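Long-range contacts in xylulose kinase (Escherichia coli, PDB 2ITM), which catalyses the ATP-dependent phosphorylation of D-xylulose to D-xylulose 5-phosphate and, less efficiently, that of 1-deoxy-D-xylulose: residues G79-D84 / R91-W96; A74-G79 / L150-Y155. All coordinates share one frame; numbering follows the deposited sequence.

Contact 1: residues G79-D84 / R91-W96. With XUL (D-xylulose), chain C.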
loop_
_atom_site.group_PDB
_atom_site.type_symbol
_atom_site.label_atom_id
_atom_site.label_comp_id
_atom_site.label_asym_id
_atom_site.label_seq_id
_atom_site.Cartn_x
_atom_site.Cartn_y
_atom_site.Cartn_z
ATOM N N GLY A 79 -29.310 -6.467 19.695
ATOM C CA GLY A 79 -29.112 -7.873 19.982
ATOM C C GLY A 79 -30.456 -8.565 20.115
ATOM O O GLY A 79 -31.342 -8.090 20.799
ATOM N N ALA A 80 -30.597 -9.699 19.446
ATOM C CA ALA A 80 -31.822 -10.474 19.509
ATOM C C ALA A 80 -31.799 -11.586 20.568
ATOM O O ALA A 80 -31.149 -12.604 20.396
ATOM C CB ALA A 80 -32.176 -11.022 18.165
ATOM N N THR A 81 -32.520 -11.366 21.655
ATOM C CA THR A 81 -32.715 -12.381 22.672
ATOM C C THR A 81 -34.088 -13.043 22.563
ATOM O O THR A 81 -35.106 -12.407 22.766
ATOM C CB THR A 81 -32.522 -11.786 24.079
ATOM O OG1 THR A 81 -31.316 -11.027 24.135
ATOM C CG2 THR A 81 -32.332 -12.878 25.101
ATOM N N LEU A 82 -34.085 -14.332 22.250
ATOM C CA LEU A 82 -35.309 -15.084 22.030
ATOM C C LEU A 82 -35.707 -15.941 23.229
ATOM O O LEU A 82 -34.997 -16.866 23.610
ATOM C CB LEU A 82 -35.180 -15.993 20.815
ATOM C CG LEU A 82 -34.895 -15.455 19.418
ATOM C CD1 LEU A 82 -35.814 -16.093 18.440
ATOM C CD2 LEU A 82 -34.954 -13.958 19.325
ATOM N N LEU A 83 -36.867 -15.648 23.789
ATOM C CA LEU A 83 -37.371 -16.366 24.936
ATOM C C LEU A 83 -38.629 -17.145 24.589
ATOM O O LEU A 83 -39.469 -16.670 23.842
ATOM C CB LEU A 83 -37.669 -15.386 26.065
ATOM C CG LEU A 83 -36.523 -14.499 26.528
ATOM C CD1 LEU A 83 -36.958 -13.651 27.668
ATOM C CD2 LEU A 83 -35.309 -15.292 26.896
ATOM N N ASP A 84 -38.764 -18.337 25.157
ATOM C CA ASP A 84 -40.036 -19.017 25.176
ATOM C C ASP A 84 -41.004 -18.547 26.238
ATOM O O ASP A 84 -40.749 -17.615 26.947
ATOM C CB ASP A 84 -39.864 -20.542 25.223
ATOM C CG ASP A 84 -39.406 -21.055 26.586
ATOM O OD1 ASP A 84 -39.446 -20.300 27.567
ATOM O OD2 ASP A 84 -39.002 -22.208 26.755
ATOM N N ARG A 91 -32.176 -19.641 22.065
ATOM C CA ARG A 91 -30.881 -19.743 21.417
ATOM C C ARG A 91 -29.962 -18.648 21.888
ATOM O O ARG A 91 -30.378 -17.753 22.585
ATOM C CB ARG A 91 -31.042 -19.681 19.902
ATOM C CG ARG A 91 -31.262 -18.288 19.348
ATOM C CD ARG A 91 -31.636 -18.244 17.877
ATOM N NE ARG A 91 -30.679 -18.930 16.996
ATOM C CZ ARG A 91 -29.363 -18.816 17.055
ATOM N NH1 ARG A 91 -28.799 -18.033 17.943
ATOM N NH2 ARG A 91 -28.606 -19.491 16.212
ATOM N N PRO A 92 -28.695 -18.716 21.519
ATOM C CA PRO A 92 -27.768 -17.650 21.880
ATOM C C PRO A 92 -28.151 -16.322 21.226
ATOM O O PRO A 92 -28.728 -16.311 20.155
ATOM C CB PRO A 92 -26.405 -18.155 21.335
ATOM C CG PRO A 92 -26.546 -19.605 21.302
ATOM C CD PRO A 92 -27.972 -19.851 20.933
ATOM N N ALA A 93 -27.852 -15.227 21.908
ATOM C CA ALA A 93 -28.148 -13.908 21.390
ATOM C C ALA A 93 -27.367 -13.599 20.122
ATOM O O ALA A 93 -26.169 -13.765 20.067
ATOM C CB ALA A 93 -27.924 -12.849 22.443
ATOM N N ILE A 94 -28.079 -13.154 19.100
ATOM C CA ILE A 94 -27.473 -12.722 17.860
ATOM C C ILE A 94 -27.184 -11.228 17.877
ATOM O O ILE A 94 -28.101 -10.426 17.834
ATOM C CB ILE A 94 -28.404 -13.046 16.693
ATOM C CG1 ILE A 94 -28.746 -14.526 16.665
ATOM C CG2 ILE A 94 -27.817 -12.580 15.386
ATOM C CD1 ILE A 94 -29.788 -14.841 15.702
ATOM N N LEU A 95 -25.909 -10.867 17.928
ATOM C CA LEU A 95 -25.512 -9.510 18.256
ATOM C C LEU A 95 -25.564 -8.494 17.109
ATOM O O LEU A 95 -25.785 -8.843 15.962
ATOM C CB LEU A 95 -24.140 -9.489 18.908
ATOM C CG LEU A 95 -23.863 -10.496 20.009
ATOM C CD1 LEU A 95 -22.508 -10.212 20.593
ATOM C CD2 LEU A 95 -24.956 -10.434 21.047
ATOM N N TRP A 96 -25.340 -7.235 17.450
ATOM C CA TRP A 96 -25.338 -6.140 16.498
ATOM C C TRP A 96 -24.297 -6.330 15.409
ATOM O O TRP A 96 -24.513 -5.933 14.283
ATOM C CB TRP A 96 -25.083 -4.815 17.221
ATOM C CG TRP A 96 -23.756 -4.775 17.849
ATOM C CD1 TRP A 96 -23.420 -5.280 19.039
ATOM C CD2 TRP A 96 -22.561 -4.243 17.287
ATOM N NE1 TRP A 96 -22.087 -5.088 19.286
ATOM C CE2 TRP A 96 -21.537 -4.452 18.214
ATOM C CE3 TRP A 96 -22.251 -3.605 16.085
ATOM C CZ2 TRP A 96 -20.236 -4.047 17.987
ATOM C CZ3 TRP A 96 -20.970 -3.205 15.863
ATOM C CH2 TRP A 96 -19.975 -3.420 16.809
HETATM C C1 XUL C . -25.538 0.803 15.727
HETATM C C2 XUL C . -24.452 1.224 16.703
HETATM C C3 XUL C . -24.579 0.810 18.126
HETATM C C4 XUL C . -23.447 -0.154 18.365
HETATM C C5 XUL C . -23.638 -0.993 19.612
HETATM O O1 XUL C . -26.619 1.699 15.758
HETATM O O2 XUL C . -23.148 1.453 16.217
HETATM O O3 XUL C . -25.770 0.082 18.213
HETATM O O4 XUL C . -23.438 -0.977 17.232
HETATM O O5 XUL C . -24.865 -0.675 20.186
HETATM O O HOH W 1 -31.836 -15.499 21.739
#

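Contact 2: residues A74-G79 / L150-Y155. With XUL (D-xylulose), chain C.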
loop_
_atom_site.group_PDB
_atom_site.type_symbol
_atom_site.label_atom_id
_atom_site.label_comp_id
_atom_site.label_asym_id
_atom_site.label_seq_id
_atom_site.Cartn_x
_atom_site.Cartn_y
_atom_site.Cartn_z
ATOM N N ALA A 74 -27.938 0.640 30.494
ATOM C CA ALA A 74 -27.745 0.810 29.070
ATOM C C ALA A 74 -27.067 -0.420 28.472
ATOM O O ALA A 74 -26.556 -1.256 29.201
ATOM C CB ALA A 74 -26.893 2.033 28.788
ATOM N N GLY A 75 -27.073 -0.517 27.154
ATOM C CA GLY A 75 -26.728 -1.751 26.484
ATOM C C GLY A 75 -26.354 -1.644 25.021
ATOM O O GLY A 75 -26.859 -0.808 24.292
ATOM N N GLN A 76 -25.454 -2.520 24.613
ATOM C CA GLN A 76 -25.278 -2.864 23.221
ATOM C C GLN A 76 -26.617 -3.042 22.515
ATOM O O GLN A 76 -27.478 -3.770 22.968
ATOM C CB GLN A 76 -24.396 -4.109 23.072
ATOM C CG GLN A 76 -24.972 -5.367 23.680
ATOM C CD GLN A 76 -24.287 -6.639 23.217
ATOM O OE1 GLN A 76 -24.373 -7.009 22.063
ATOM N NE2 GLN A 76 -23.625 -7.311 24.135
ATOM N N MET A 77 -26.771 -2.352 21.403
ATOM C CA MET A 77 -28.053 -2.243 20.740
ATOM C C MET A 77 -28.326 -3.467 19.861
ATOM O O MET A 77 -27.421 -4.209 19.542
ATOM C CB MET A 77 -28.108 -0.953 19.924
ATOM C CG MET A 77 -27.782 0.311 20.720
ATOM S SD MET A 77 -27.555 1.766 19.709
ATOM C CE MET A 77 -29.211 2.048 19.218
ATOM N N HIS A 78 -29.583 -3.660 19.483
ATOM C CA HIS A 78 -29.938 -4.521 18.362
ATOM C C HIS A 78 -29.778 -6.034 18.532
ATOM O O HIS A 78 -30.038 -6.782 17.609
ATOM C CB HIS A 78 -29.037 -4.256 17.166
ATOM C CG HIS A 78 -28.977 -2.823 16.757
ATOM N ND1 HIS A 78 -30.094 -2.095 16.429
ATOM C CD2 HIS A 78 -27.927 -1.989 16.610
ATOM C CE1 HIS A 78 -29.735 -0.872 16.102
ATOM N NE2 HIS A 78 -28.426 -0.781 16.208
ATOM N N GLY A 79 -29.310 -6.467 19.695
ATOM C CA GLY A 79 -29.112 -7.873 19.982
ATOM C C GLY A 79 -30.456 -8.565 20.115
ATOM O O GLY A 79 -31.342 -8.090 20.799
ATOM N N LEU A 150 -36.198 -9.903 23.338
ATOM C CA LEU A 150 -35.648 -8.834 24.150
ATOM C C LEU A 150 -34.293 -8.385 23.643
ATOM O O LEU A 150 -33.448 -9.198 23.287
ATOM C CB LEU A 150 -35.551 -9.245 25.610
ATOM C CG LEU A 150 -36.819 -9.607 26.365
ATOM C CD1 LEU A 150 -36.469 -9.974 27.773
ATOM C CD2 LEU A 150 -37.803 -8.474 26.336
ATOM N N LEU A 151 -34.092 -7.083 23.624
ATOM C CA LEU A 151 -32.766 -6.545 23.493
ATOM C C LEU A 151 -31.920 -6.907 24.714
ATOM O O LEU A 151 -32.431 -7.322 25.725
ATOM C CB LEU A 151 -32.831 -5.039 23.268
ATOM C CG LEU A 151 -33.508 -4.588 21.978
ATOM C CD1 LEU A 151 -33.975 -3.163 22.065
ATOM C CD2 LEU A 151 -32.559 -4.756 20.813
ATOM N N PRO A 152 -30.617 -6.766 24.597
ATOM C CA PRO A 152 -29.713 -7.363 25.578
ATOM C C PRO A 152 -29.858 -6.751 26.973
ATOM O O PRO A 152 -29.960 -7.479 27.942
ATOM C CB PRO A 152 -28.333 -7.098 24.960
ATOM C CG PRO A 152 -28.597 -7.080 23.505
ATOM C CD PRO A 152 -29.903 -6.412 23.340
ATOM N N LYS A 153 -29.887 -5.430 27.064
ATOM C CA LYS A 153 -30.031 -4.770 28.351
ATOM C C LYS A 153 -31.400 -5.049 28.974
ATOM O O LYS A 153 -31.549 -5.065 30.183
ATOM C CB LYS A 153 -29.795 -3.279 28.218
ATOM C CG LYS A 153 -31.055 -2.490 27.987
ATOM C CD LYS A 153 -30.783 -1.033 27.859
ATOM C CE LYS A 153 -32.069 -0.241 27.865
ATOM N NZ LYS A 153 -33.026 -0.640 26.825
ATOM N N ASP A 154 -32.382 -5.265 28.114
ATOM C CA ASP A 154 -33.733 -5.550 28.525
ATOM C C ASP A 154 -33.889 -6.971 29.059
ATOM O O ASP A 154 -34.702 -7.213 29.931
ATOM C CB ASP A 154 -34.716 -5.256 27.400
ATOM C CG ASP A 154 -34.673 -3.809 26.955
ATOM O OD1 ASP A 154 -34.394 -2.940 27.786
ATOM O OD2 ASP A 154 -34.891 -3.460 25.799
ATOM N N TYR A 155 -33.088 -7.898 28.558
ATOM C CA TYR A 155 -33.039 -9.218 29.163
ATOM C C TYR A 155 -32.501 -9.099 30.576
ATOM O O TYR A 155 -33.019 -9.696 31.494
ATOM C CB TYR A 155 -32.183 -10.198 28.367
ATOM C CG TYR A 155 -31.920 -11.481 29.121
ATOM C CD1 TYR A 155 -32.866 -12.476 29.176
ATOM C CD2 TYR A 155 -30.735 -11.677 29.799
ATOM C CE1 TYR A 155 -32.628 -13.639 29.864
ATOM C CE2 TYR A 155 -30.489 -12.825 30.489
ATOM C CZ TYR A 155 -31.438 -13.806 30.529
ATOM O OH TYR A 155 -31.197 -14.951 31.230
HETATM C C1 XUL C . -25.538 0.803 15.727
HETATM C C2 XUL C . -24.452 1.224 16.703
HETATM C C3 XUL C . -24.579 0.810 18.126
HETATM C C4 XUL C . -23.447 -0.154 18.365
HETATM C C5 XUL C . -23.638 -0.993 19.612
HETATM O O1 XUL C . -26.619 1.699 15.758
HETATM O O2 XUL C . -23.148 1.453 16.217
HETATM O O3 XUL C . -25.770 0.082 18.213
HETATM O O4 XUL C . -23.438 -0.977 17.232
HETATM O O5 XUL C . -24.865 -0.675 20.186
HETATM O O HOH W 2 -29.649 -3.252 24.692
#

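Contact 1: residues G79-D84 / R91-W96
Arg91 is joined to Ala80 and Leu82 by a water: Arg91 O accepts a bond from the molecule (2.8 Å from Arg91 O to the water), which also donates to Ala80 O and accepts from Leu82 N. The water therefore fills in where the chains diverge, the CA atoms of Leu82 and Arg91 standing 6.5 Å apart. The guanidinium of Arg91 folds back over its own segment, Ile94 CD1 lying 3.9 Å above its plane toward the rim, while Arg91 NE and NH1 make salt bridges to Glu139 and Glu42, which would probably offset its charge and that of nearby Arg100. At Ala93 the backbones draw together, and Ala93 CA directs its hydrogen to Ala80 O, 3.4 Å from Ala93 CA. Ile94 forms the one beta bridge, an antiparallel hydrogen-bonded pair with Ala80. Ala80 N gives a nearly straight bond to Ile94 O (3.1 Å, 170°), whereas the return bond from Ile94 N to Ala80 O is weak. Ile94 O also receives Lys131 NZ and a CA-H contact from Gly79. Leu95 then brings its CA to 4.3 Å from Gly79 CA. Trp96 turns to the sugar: chi1 of 64° sets CG between the backbone N and the carbonyl carbon, and the ring offers one face to D-xylulose, whose O4 sits 3.1 Å from Trp96 CE3 and offset toward the rim. Thr9 OG1 bonds NE1 and helps fix the ring's rotation. An alanine here would strip away the indole, and would probably leave the O4 side of the sugar without its flat wall and Thr9 without this partner. The pairing is a single antiparallel bridge that ties the strand pair 81-83/148-150 to the pair 42-43/93-94 in the N-terminal domain of an FGGY kinase, leading at its Trp96 end into the sugar pocket.

Contact 2: residues A74-G79 / L150-Y155
Leu151 CG lies anti to its carbonyl carbon and beside the backbone N (chi1 -64°), and the branch beyond it brings CD2 to 3.4 Å from His78 N. On the opposing segment, chi1 of 63° puts Gln76 CG between N and the carbonyl carbon, where it packs 4.0 Å from Pro152 CB; the two side chains cross at about a right angle. The proline ring is the wedge of this contact: CG reaches Gly79 CA as well as Gln76 O, and CD lies 3.4 Å from Gly79 O. That same carbonyl O receives the CA-H of Leu151, almost linear at 175°. A hydrogen on Gly79 leaves room for the ring, since a CB there would fall 2.5 Å from Pro152 CG. Gly75 does likewise for Lys153, whose CB stands 3.8 Å from Gly75 CA and whose CD rests against Ala74 CA. The lysine tip turns away to salt bridges with Asp154, Asp167 and Asp170. Polar linkage runs through a water that donates to Gln76 O and accepts from Lys153 N. Behind this face the segment 74-79 faces D-xylulose: Met77 N donates to O5 (2.8 Å), and His78 NE2 pairs with O1, either being a possible donor, while Gly173 O holds His78 ND1. The chemistry is thus divided: van der Waals contacts of side-chain carbons with backbone atoms, a CA-H contact and one water probably help to position the backbone of 74-79 against the start of helix 152-161, and the backbone N-H and imidazole on its other side are probably thereby presented to the substrate.

How the contacts relate
Both contacts are buried, but contact 2 lies nearer the middle of the chain, its centre about 12 Å from the chain's centre against 19 Å for contact 1. Gly79 belongs to both, and contact 1 is nested in the loop that contact 2 closes. Their joint runs on through the backbone, where Thr81 O lies 2.8 Å from Leu150 N, a probable hydrogen bond linking strands 81-83 and 148-150. Chemically they differ: 79-84 / 91-96 is held by main-chain pairing, whereas 74-79 / 150-155 fits a helix start against a strand's outgoing loop with side-chain carbons set against backbone atoms, and a bridging water. Each lends a different kind of group to D-xylulose, an aromatic face from contact 1 and hydrogen-bonding nitrogens from contact 2.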